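Local coordinates for protein diacylglycerol lipase (PDB 5XK2) that probably hydrolyses ester bonds of mono- and diacylglycerols as a class 3 lipase of the alpha/beta-hydrolase clan, at residues N198-H203 with S222-I227; N204-P209 with H266-Y271; D66-T71 with F120-K125. All blocks are in the same frame, centred on the assembly; numbering follows the deposited sequence.

Interaction 1 (N198-H203 with S222-I227); sequences NYRFTH and SPEYYI
Thr202 OG1 sits between its own backbone N and carbonyl carbon (chi1 60°), and Glu224 CG stands anti to the backbone N (chi1 172°). With the Glu224 chain extended beyond CG, hydroxyl and carboxylate meet on one face of two neighbouring parallel strands in the central sheet of this alpha/beta-hydrolase fold. Thr202 OG1 donates to the anti lone pair of Glu224 OE2 at 2.6 Å, the two side chains crossing at about a right angle; Asn252 N adds a second bond to the same oxygen. Three backbone bonds zip the strands: Tyr225 N to Arg200 O, Thr202 N to Tyr225 O, and Ile227 N to Thr202 O at 2.8 Å.

Arg200 lies on the Glu224 face. Its chain bends at chi3, and NH2 lies 3.4 Å from Glu224 CB; a water joins NH2 to Glu224 OE1, while NE is held by Ile221 O. The other face carries an aromatic cluster. Phe201 CD2 packs 3.5 Å from Tyr225 CB, their ring planes 38° apart, and Phe18 meets both rings edge-to-face. Tyr199 and Tyr225 run side by side. Where the strands part at Pro223, which follows a cis peptide bond, waters fill in: one links Arg200 N to Pro223 O, and another bridges Asn198 O and Tyr225 OH, lying 2.8 Å from the phenol oxygen.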
loop_
_atom_site.group_PDB
_atom_site.type_symbol
_atom_site.label_atom_id
_atom_site.label_comp_id
_atom_site.label_asym_id
_atom_site.label_seq_id
_atom_site.Cartn_x
_atom_site.Cartn_y
_atom_site.Cartn_z
ATOM N N ASN A 198 -21.858 12.499 -14.471
ATOM C CA ASN A 198 -20.748 12.120 -13.596
ATOM C C ASN A 198 -21.227 11.580 -12.270
ATOM O O ASN A 198 -21.923 12.284 -11.527
ATOM C CB ASN A 198 -19.851 13.315 -13.322
ATOM C CG ASN A 198 -19.278 13.910 -14.596
ATOM O OD1 ASN A 198 -18.675 13.204 -15.386
ATOM N ND2 ASN A 198 -19.476 15.212 -14.793
ATOM N N TYR A 199 -20.849 10.346 -11.949
ATOM C CA TYR A 199 -21.144 9.820 -10.617
ATOM C C TYR A 199 -19.854 9.383 -9.944
ATOM O O TYR A 199 -19.399 8.233 -10.090
ATOM C CB TYR A 199 -22.140 8.656 -10.739
ATOM C CG TYR A 199 -23.338 9.088 -11.533
ATOM C CD1 TYR A 199 -24.330 9.858 -10.937
ATOM C CD2 TYR A 199 -23.463 8.769 -12.883
ATOM C CE1 TYR A 199 -25.428 10.319 -11.684
ATOM C CE2 TYR A 199 -24.566 9.215 -13.635
ATOM C CZ TYR A 199 -25.542 9.992 -13.010
ATOM O OH TYR A 199 -26.643 10.452 -13.705
ATOM N N ARG A 200 -19.342 10.275 -9.105
ATOM C CA ARG A 200 -18.100 10.048 -8.385
ATOM C C ARG A 200 -18.428 9.793 -6.924
ATOM O O ARG A 200 -19.162 10.574 -6.300
ATOM C CB ARG A 200 -17.147 11.249 -8.516
ATOM C CG ARG A 200 -15.853 11.056 -7.681
ATOM C CD ARG A 200 -14.907 12.244 -7.822
ATOM N NE ARG A 200 -15.450 13.482 -7.238
ATOM C CZ ARG A 200 -15.446 13.786 -5.937
ATOM N NH1 ARG A 200 -14.925 12.937 -5.045
ATOM N NH2 ARG A 200 -15.943 14.962 -5.527
ATOM N N PHE A 201 -17.896 8.696 -6.389
ATOM C CA PHE A 201 -18.221 8.270 -5.025
ATOM C C PHE A 201 -17.059 8.363 -4.073
ATOM O O PHE A 201 -15.909 8.149 -4.442
ATOM C CB PHE A 201 -18.728 6.821 -5.039
ATOM C CG PHE A 201 -19.974 6.650 -5.848
ATOM C CD1 PHE A 201 -19.892 6.452 -7.213
ATOM C CD2 PHE A 201 -21.217 6.707 -5.249
ATOM C CE1 PHE A 201 -21.044 6.295 -7.984
ATOM C CE2 PHE A 201 -22.371 6.575 -6.000
ATOM C CZ PHE A 201 -22.284 6.370 -7.379
ATOM N N THR A 202 -17.382 8.663 -2.820
ATOM C CA THR A 202 -16.435 8.545 -1.719
ATOM C C THR A 202 -17.095 7.778 -0.586
ATOM O O THR A 202 -18.325 7.651 -0.533
ATOM C CB THR A 202 -16.026 9.897 -1.163
ATOM O OG1 THR A 202 -17.214 10.553 -0.683
ATOM C CG2 THR A 202 -15.335 10.766 -2.246
ATOM N N HIS A 203 -16.286 7.262 0.323
ATOM C CA HIS A 203 -16.846 6.470 1.412
ATOM C C HIS A 203 -16.191 6.851 2.713
ATOM O O HIS A 203 -14.999 6.589 2.892
ATOM C CB HIS A 203 -16.641 4.977 1.138
ATOM C CG HIS A 203 -17.202 4.092 2.215
ATOM N ND1 HIS A 203 -16.516 3.008 2.716
ATOM C CD2 HIS A 203 -18.375 4.148 2.897
ATOM C CE1 HIS A 203 -17.249 2.415 3.647
ATOM N NE2 HIS A 203 -18.377 3.086 3.781
ATOM N N SER A 222 -17.315 17.452 -9.648
ATOM C CA SER A 222 -18.504 17.579 -8.821
ATOM C C SER A 222 -19.709 16.966 -9.559
ATOM O O SER A 222 -19.744 16.957 -10.787
ATOM C CB SER A 222 -18.729 19.072 -8.506
ATOM O OG SER A 222 -20.013 19.297 -7.957
ATOM N N PRO A 223 -20.701 16.436 -8.824
ATOM C CA PRO A 223 -20.759 16.381 -7.355
ATOM C C PRO A 223 -20.061 15.169 -6.760
ATOM O O PRO A 223 -19.607 14.272 -7.468
ATOM C CB PRO A 223 -22.268 16.291 -7.076
ATOM C CG PRO A 223 -22.793 15.507 -8.256
ATOM C CD PRO A 223 -21.953 15.970 -9.441
ATOM N N GLU A 224 -20.034 15.140 -5.437
ATOM C CA GLU A 224 -19.534 14.000 -4.672
ATOM C C GLU A 224 -20.722 13.210 -4.159
ATOM O O GLU A 224 -21.617 13.789 -3.533
ATOM C CB GLU A 224 -18.671 14.485 -3.501
ATOM C CG GLU A 224 -18.247 13.375 -2.498
ATOM C CD GLU A 224 -17.508 13.942 -1.273
ATOM O OE1 GLU A 224 -17.217 15.155 -1.230
ATOM O OE2 GLU A 224 -17.228 13.175 -0.337
ATOM N N TYR A 225 -20.728 11.900 -4.390
ATOM C CA TYR A 225 -21.727 11.045 -3.754
ATOM C C TYR A 225 -21.034 10.425 -2.575
ATOM O O TYR A 225 -20.277 9.463 -2.713
ATOM C CB TYR A 225 -22.256 9.981 -4.743
ATOM C CG TYR A 225 -23.120 10.592 -5.823
ATOM C CD1 TYR A 225 -22.553 11.202 -6.946
ATOM C CD2 TYR A 225 -24.503 10.601 -5.695
ATOM C CE1 TYR A 225 -23.347 11.784 -7.913
ATOM C CE2 TYR A 225 -25.303 11.195 -6.661
ATOM C CZ TYR A 225 -24.712 11.778 -7.771
ATOM O OH TYR A 225 -25.508 12.376 -8.751
ATOM N N TYR A 226 -21.341 10.965 -1.394
ATOM C CA TYR A 226 -20.620 10.639 -0.167
ATOM C C TYR A 226 -21.381 9.561 0.576
ATOM O O TYR A 226 -22.496 9.791 1.058
ATOM C CB TYR A 226 -20.485 11.914 0.672
ATOM C CG TYR A 226 -19.841 11.788 2.031
ATOM C CD1 TYR A 226 -18.663 11.052 2.223
ATOM C CD2 TYR A 226 -20.392 12.461 3.117
ATOM C CE1 TYR A 226 -18.069 10.986 3.485
ATOM C CE2 TYR A 226 -19.804 12.408 4.359
ATOM C CZ TYR A 226 -18.651 11.671 4.541
ATOM O OH TYR A 226 -18.096 11.647 5.804
ATOM N N ILE A 227 -20.787 8.373 0.639
ATOM C CA ILE A 227 -21.418 7.218 1.274
ATOM C C ILE A 227 -20.982 7.145 2.724
ATOM O O ILE A 227 -19.788 7.127 3.008
ATOM C CB ILE A 227 -21.030 5.894 0.591
ATOM C CG1 ILE A 227 -21.309 5.938 -0.910
ATOM C CG2 ILE A 227 -21.745 4.709 1.275
ATOM C CD1 ILE A 227 -20.524 4.855 -1.656
HETATM O O HOH W 1 -21.345 16.489 -12.804
HETATM O O HOH W 2 -19.919 12.994 -9.773
HETATM O O HOH W 3 -24.398 13.560 -10.985
HETATM O O HOH W 4 -16.167 16.838 -3.146
#

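Interaction 2 (N204-P209 with H266-Y271); sequences NDDPVP and HSHVWY
Asp206 OD2 is gripped by two donors, Tyr271 OH at 2.6 Å and His268 ND1 at 2.8 Å. The phenol takes the anti lone pair of the oxygen. The imidazole N-H comes in on the syn side, 17° out of the carboxylate plane, through a nearly straight bond (168° at the hydrogen) that stays in the plane of its own ring. Tyr271 probably acts as a second-shell residue, helping to position the acid that pairs with His268. This His-carboxylate pair fits the Ser-His-Asp triad of alpha/beta-hydrolase lipases: His268 NE2, at the far side of the ring, is hydrogen-bonded to Ser153 OG, the probable nucleophile.

Asp206 CG stands anti to the backbone N (chi1 178°), 3.3 Å from His268 ND1. The other carboxylate oxygen of Asp206, OD1, accepts from Val208 N at 3.0 Å, an Asx turn that ties the acid to its own loop and so helps fix its rotation. Val208 also packs on the imidazole: CG2 lies over the centre of one face of the His268 ring, 3.5 Å from the centroid, a CH-pi contact.

A second polar patch flanks this one. Ser267 OG donates to Asp205 OD1 at 2.7 Å, nearly in line with the C-O bond, and a water spans Ser267 OG and Asn204 ND2. Another water joins Asp205 OD2 to His266 NE2, while His266 ND1 is bonded to Asp231.

In the fold, 204-209 follows strand 198-203 directly, its last two residues entering a 3-10 turn; 266-271 comes well after strand 240-243, and the Tyr271 side chain packs back on Phe201 of strand 198-203.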
loop_
_atom_site.group_PDB
_atom_site.type_symbol
_atom_site.label_atom_id
_atom_site.label_comp_id
_atom_site.label_asym_id
_atom_site.label_seq_id
_atom_site.Cartn_x
_atom_site.Cartn_y
_atom_site.Cartn_z
ATOM N N ASN A 204 -16.974 7.440 3.619
ATOM C CA ASN A 204 -16.463 7.832 4.937
ATOM C C ASN A 204 -15.102 8.517 4.820
ATOM O O ASN A 204 -14.962 9.489 4.061
ATOM C CB ASN A 204 -16.420 6.609 5.873
ATOM C CG ASN A 204 -17.820 6.161 6.272
ATOM O OD1 ASN A 204 -18.722 6.991 6.392
ATOM N ND2 ASN A 204 -18.000 4.857 6.479
ATOM N N ASP A 205 -14.121 8.019 5.568
ATOM C CA ASP A 205 -12.789 8.626 5.672
ATOM C C ASP A 205 -11.767 8.012 4.711
ATOM O O ASP A 205 -10.567 8.032 4.981
ATOM C CB ASP A 205 -12.270 8.601 7.120
ATOM C CG ASP A 205 -12.234 7.218 7.731
ATOM O OD1 ASP A 205 -12.723 6.250 7.115
ATOM O OD2 ASP A 205 -11.719 7.116 8.874
ATOM N N ASP A 206 -12.236 7.381 3.644
ATOM C CA ASP A 206 -11.306 6.798 2.651
ATOM C C ASP A 206 -10.186 7.801 2.302
ATOM O O ASP A 206 -10.456 8.935 1.948
ATOM C CB ASP A 206 -12.124 6.421 1.409
ATOM C CG ASP A 206 -11.284 5.838 0.282
ATOM O OD1 ASP A 206 -10.054 5.662 0.437
ATOM O OD2 ASP A 206 -11.897 5.540 -0.770
ATOM N N PRO A 207 -8.912 7.408 2.490
ATOM C CA PRO A 207 -7.839 8.377 2.217
ATOM C C PRO A 207 -7.578 8.664 0.731
ATOM O O PRO A 207 -7.025 9.720 0.392
ATOM C CB PRO A 207 -6.603 7.722 2.844
ATOM C CG PRO A 207 -6.886 6.251 2.797
ATOM C CD PRO A 207 -8.398 6.138 3.046
ATOM N N VAL A 208 -7.927 7.725 -0.141
ATOM C CA VAL A 208 -7.500 7.831 -1.534
ATOM C C VAL A 208 -8.109 9.037 -2.274
ATOM O O VAL A 208 -7.379 9.714 -2.994
ATOM C CB VAL A 208 -7.761 6.496 -2.273
ATOM C CG1 VAL A 208 -7.400 6.609 -3.763
ATOM C CG2 VAL A 208 -6.900 5.380 -1.614
ATOM N N PRO A 209 -9.407 9.353 -2.074
ATOM C CA PRO A 209 -9.965 10.549 -2.726
ATOM C C PRO A 209 -9.379 11.871 -2.226
ATOM O O PRO A 209 -9.823 12.923 -2.684
ATOM C CB PRO A 209 -11.475 10.452 -2.432
ATOM C CG PRO A 209 -11.704 8.972 -2.300
ATOM C CD PRO A 209 -10.487 8.523 -1.511
ATOM N N HIS A 266 -9.355 0.790 5.169
ATOM C CA HIS A 266 -10.487 -0.138 5.116
ATOM C C HIS A 266 -11.677 0.482 4.366
ATOM O O HIS A 266 -12.386 -0.210 3.644
ATOM C CB HIS A 266 -10.909 -0.546 6.534
ATOM C CG HIS A 266 -11.454 0.585 7.348
ATOM N ND1 HIS A 266 -12.806 0.845 7.453
ATOM C CD2 HIS A 266 -10.828 1.560 8.055
ATOM C CE1 HIS A 266 -12.991 1.913 8.215
ATOM N NE2 HIS A 266 -11.809 2.363 8.594
ATOM N N SER A 267 -11.864 1.791 4.520
ATOM C CA SER A 267 -12.995 2.488 3.885
ATOM C C SER A 267 -12.902 2.445 2.364
ATOM O O SER A 267 -13.908 2.523 1.665
ATOM C CB SER A 267 -13.060 3.944 4.351
ATOM O OG SER A 267 -13.363 3.975 5.748
ATOM N N HIS A 268 -11.681 2.309 1.853
ATOM C CA HIS A 268 -11.453 2.357 0.408
ATOM C C HIS A 268 -12.025 1.159 -0.331
ATOM O O HIS A 268 -12.318 1.268 -1.524
ATOM C CB HIS A 268 -9.937 2.442 0.110
ATOM C CG HIS A 268 -9.609 2.697 -1.330
ATOM N ND1 HIS A 268 -10.051 3.814 -2.010
ATOM C CD2 HIS A 268 -8.822 2.014 -2.199
ATOM C CE1 HIS A 268 -9.571 3.791 -3.245
ATOM N NE2 HIS A 268 -8.820 2.710 -3.383
ATOM N N VAL A 269 -12.127 0.007 0.336
ATOM C CA VAL A 269 -12.491 -1.197 -0.391
ATOM C C VAL A 269 -13.969 -1.531 -0.300
ATOM O O VAL A 269 -14.407 -2.474 -0.954
ATOM C CB VAL A 269 -11.643 -2.410 0.066
ATOM C CG1 VAL A 269 -10.168 -2.043 -0.007
ATOM C CG2 VAL A 269 -12.006 -2.827 1.489
ATOM N N TRP A 270 -14.738 -0.745 0.466
ATOM C CA TRP A 270 -16.167 -1.014 0.597
ATOM C C TRP A 270 -16.969 0.123 -0.036
ATOM O O TRP A 270 -17.261 1.117 0.626
ATOM C CB TRP A 270 -16.540 -1.151 2.092
ATOM C CG TRP A 270 -15.863 -2.310 2.754
ATOM C CD1 TRP A 270 -14.743 -2.275 3.531
ATOM C CD2 TRP A 270 -16.253 -3.697 2.673
ATOM N NE1 TRP A 270 -14.408 -3.558 3.942
ATOM C CE2 TRP A 270 -15.318 -4.437 3.424
ATOM C CE3 TRP A 270 -17.288 -4.372 2.025
ATOM C CZ2 TRP A 270 -15.396 -5.831 3.550
ATOM C CZ3 TRP A 270 -17.370 -5.765 2.171
ATOM C CH2 TRP A 270 -16.428 -6.467 2.922
ATOM N N TYR A 271 -17.362 -0.072 -1.296
ATOM C CA TYR A 271 -18.211 0.882 -2.012
ATOM C C TYR A 271 -19.379 0.061 -2.510
ATOM O O TYR A 271 -19.342 -0.505 -3.594
ATOM C CB TYR A 271 -17.414 1.535 -3.165
ATOM C CG TYR A 271 -16.576 2.705 -2.707
ATOM C CD1 TYR A 271 -15.418 2.515 -1.941
ATOM C CD2 TYR A 271 -16.961 4.004 -3.005
ATOM C CE1 TYR A 271 -14.661 3.612 -1.495
ATOM C CE2 TYR A 271 -16.208 5.103 -2.575
ATOM C CZ TYR A 271 -15.072 4.898 -1.814
ATOM O OH TYR A 271 -14.348 5.989 -1.391
HETATM O O HOH W 5 -15.763 2.978 6.567
HETATM O O HOH W 6 -11.139 4.688 9.925
#

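Interaction 3 (D66-T71 with F120-K125); sequences DTITDT and FWTAWK
Ala123 meets Thr69 and Thr71 where the turn between strands 58-65 and 71-78, an antiparallel pair at the margin of the alpha/beta-hydrolase sheet, leans on helix 118-138. The first shell is small and largely apolar. Thr69 CG2 touches the helix at two points, 3.8 Å from Ala123 CA and 4.0 Å from Thr122 CG2, and the Thr69 and Thr122 side chains pass each other at a slant. Thr69 also rests on Val126, further along the same helix. Ile68 CD1 adds a looser contact with Thr122 CG2 at the outer margin.

No direct hydrogen bond crosses between the segments; a water does that work. It donates to Thr69 OG1 and also to Ala123 O, 2.8 Å away, so a backbone carbonyl of the helix is tied to the turn.

A second shell fixes Thr69 and Thr122. Thr69 turns OG1 between its backbone N and carbonyl carbon (chi1 66°), which sends CG2 to the helix and leaves the hydroxyl for Asp65 OD2. Asp65 also takes the backbone N-H groups of Thr67 and Ile68 on its OD1, gathering the turn around one carboxylate. On the helix, Thr122 OG1 is bonded back to Leu118 O, and its CG2, anti to the backbone N, faces the turn. Helix 154-168 closes the inner side, where Ile158 packs against both Thr71 and Ala123. There Thr71 presents its hydroxyl to the alanine methyl, with OG1 only 3.2 Å from Ala123 CB, a tight approach of a hydroxyl to a methyl.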
loop_
_atom_site.group_PDB
_atom_site.type_symbol
_atom_site.label_atom_id
_atom_site.label_comp_id
_atom_site.label_asym_id
_atom_site.label_seq_id
_atom_site.Cartn_x
_atom_site.Cartn_y
_atom_site.Cartn_z
ATOM N N ASP A 66 1.435 -4.461 -18.165
ATOM C CA ASP A 66 2.269 -4.866 -17.035
ATOM C C ASP A 66 3.633 -4.212 -17.140
ATOM O O ASP A 66 4.518 -4.470 -16.333
ATOM C CB ASP A 66 2.433 -6.391 -16.985
ATOM C CG ASP A 66 1.244 -7.094 -16.347
ATOM O OD1 ASP A 66 0.435 -6.422 -15.672
ATOM O OD2 ASP A 66 1.123 -8.327 -16.514
ATOM N N THR A 67 3.804 -3.384 -18.162
ATOM C CA THR A 67 5.112 -2.846 -18.485
ATOM C C THR A 67 5.319 -1.485 -17.851
ATOM O O THR A 67 6.204 -1.308 -17.017
ATOM C CB THR A 67 5.313 -2.729 -20.005
ATOM O OG1 THR A 67 5.351 -4.040 -20.580
ATOM C CG2 THR A 67 6.616 -2.000 -20.321
ATOM N N ILE A 68 4.499 -0.525 -18.257
ATOM C CA ILE A 68 4.700 0.852 -17.851
ATOM C C ILE A 68 3.639 1.321 -16.835
ATOM O O ILE A 68 3.991 1.728 -15.734
ATOM C CB ILE A 68 4.761 1.785 -19.095
ATOM C CG1 ILE A 68 4.477 3.236 -18.719
ATOM C CG2 ILE A 68 3.832 1.318 -20.192
ATOM C CD1 ILE A 68 4.556 4.181 -19.900
ATOM N N THR A 69 2.358 1.291 -17.197
ATOM C CA THR A 69 1.333 1.899 -16.339
ATOM C C THR A 69 0.595 1.008 -15.342
ATOM O O THR A 69 -0.126 1.528 -14.505
ATOM C CB THR A 69 0.248 2.587 -17.192
ATOM O OG1 THR A 69 -0.465 1.597 -17.938
ATOM C CG2 THR A 69 0.874 3.597 -18.147
ATOM N N ASP A 70 0.756 -0.312 -15.421
ATOM C CA ASP A 70 0.065 -1.225 -14.498
ATOM C C ASP A 70 -1.458 -1.013 -14.525
ATOM O O ASP A 70 -2.119 -1.010 -13.475
ATOM C CB ASP A 70 0.610 -1.062 -13.067
ATOM C CG ASP A 70 0.316 -2.257 -12.184
ATOM O OD1 ASP A 70 0.108 -3.371 -12.712
ATOM O OD2 ASP A 70 0.301 -2.078 -10.948
ATOM N N THR A 71 -1.977 -0.843 -15.740
ATOM C CA THR A 71 -3.398 -0.632 -16.033
ATOM C C THR A 71 -3.989 -1.868 -16.695
ATOM O O THR A 71 -3.333 -2.503 -17.520
ATOM C CB THR A 71 -3.603 0.555 -16.999
ATOM O OG1 THR A 71 -3.032 1.736 -16.432
ATOM C CG2 THR A 71 -5.092 0.789 -17.278
ATOM N N PHE A 120 -2.252 9.123 -14.613
ATOM C CA PHE A 120 -3.564 8.619 -15.022
ATOM C C PHE A 120 -3.839 8.944 -16.487
ATOM O O PHE A 120 -4.437 8.134 -17.217
ATOM C CB PHE A 120 -4.673 9.208 -14.146
ATOM C CG PHE A 120 -4.577 8.836 -12.698
ATOM C CD1 PHE A 120 -4.390 7.510 -12.310
ATOM C CD2 PHE A 120 -4.691 9.808 -11.720
ATOM C CE1 PHE A 120 -4.307 7.182 -10.953
ATOM C CE2 PHE A 120 -4.613 9.490 -10.377
ATOM C CZ PHE A 120 -4.411 8.172 -9.993
ATOM N N TRP A 121 -3.404 10.124 -16.928
ATOM C CA TRP A 121 -3.622 10.496 -18.324
ATOM C C TRP A 121 -2.808 9.565 -19.224
ATOM O O TRP A 121 -3.289 9.116 -20.257
ATOM C CB TRP A 121 -3.242 11.960 -18.585
ATOM C CG TRP A 121 -3.484 12.363 -20.036
ATOM C CD1 TRP A 121 -2.540 12.649 -20.981
ATOM C CD2 TRP A 121 -4.753 12.495 -20.686
ATOM N NE1 TRP A 121 -3.153 12.970 -22.180
ATOM C CE2 TRP A 121 -4.508 12.880 -22.020
ATOM C CE3 TRP A 121 -6.079 12.342 -20.261
ATOM C CZ2 TRP A 121 -5.541 13.097 -22.933
ATOM C CZ3 TRP A 121 -7.102 12.559 -21.168
ATOM C CH2 TRP A 121 -6.829 12.937 -22.491
ATOM N N THR A 122 -1.577 9.279 -18.812
ATOM C CA THR A 122 -0.719 8.342 -19.552
ATOM C C THR A 122 -1.361 6.952 -19.661
ATOM O O THR A 122 -1.368 6.346 -20.744
ATOM C CB THR A 122 0.668 8.234 -18.895
ATOM O OG1 THR A 122 1.307 9.520 -18.946
ATOM C CG2 THR A 122 1.535 7.202 -19.632
ATOM N N ALA A 123 -1.933 6.479 -18.557
ATOM C CA ALA A 123 -2.587 5.174 -18.540
ATOM C C ALA A 123 -3.710 5.110 -19.578
ATOM O O ALA A 123 -3.832 4.132 -20.313
ATOM C CB ALA A 123 -3.122 4.867 -17.148
ATOM N N TRP A 124 -4.535 6.152 -19.636
ATOM C CA TRP A 124 -5.614 6.211 -20.610
ATOM C C TRP A 124 -5.061 6.257 -22.029
ATOM O O TRP A 124 -5.555 5.568 -22.911
ATOM C CB TRP A 124 -6.493 7.434 -20.343
ATOM C CG TRP A 124 -7.354 7.905 -21.497
ATOM C CD1 TRP A 124 -7.352 9.156 -22.054
ATOM C CD2 TRP A 124 -8.358 7.157 -22.205
ATOM N NE1 TRP A 124 -8.280 9.230 -23.061
ATOM C CE2 TRP A 124 -8.923 8.024 -23.168
ATOM C CE3 TRP A 124 -8.843 5.841 -22.111
ATOM C CZ2 TRP A 124 -9.941 7.618 -24.046
ATOM C CZ3 TRP A 124 -9.858 5.445 -22.968
ATOM C CH2 TRP A 124 -10.391 6.322 -23.929
ATOM N N LYS A 125 -4.027 7.068 -22.232
ATOM C CA LYS A 125 -3.457 7.221 -23.580
ATOM C C LYS A 125 -2.919 5.905 -24.150
ATOM O O LYS A 125 -2.980 5.692 -25.357
ATOM C CB LYS A 125 -2.343 8.264 -23.583
ATOM C CG LYS A 125 -2.837 9.685 -23.520
ATOM C CD LYS A 125 -1.776 10.624 -24.056
ATOM C CE LYS A 125 -1.601 10.445 -25.550
ATOM N NZ LYS A 125 -0.347 11.087 -26.026
HETATM O O HOH W 7 -2.755 1.627 -19.856
#

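Along the chain interaction 3 closes first, and interactions 1 and 2 then interleave, their segments alternating. Those two are neighbours, with centres 12 Å apart: strand 198-203 runs straight into loop 204-209, and His203 ND1 probably bonds Ser267 O while Ile227 O probably takes Asn204 N. Strand 198-203 thus leads directly into the loop that holds the acid of the probable triad, and the histidine arrives from a loop much later in the chain. Interaction 3 stands apart, its centre about 24 Å from that of interaction 1 and 23 Å from that of interaction 2. Its turn joins the first two strands of the same eight-stranded sheet, whereas interaction 1 pairs the sixth and seventh.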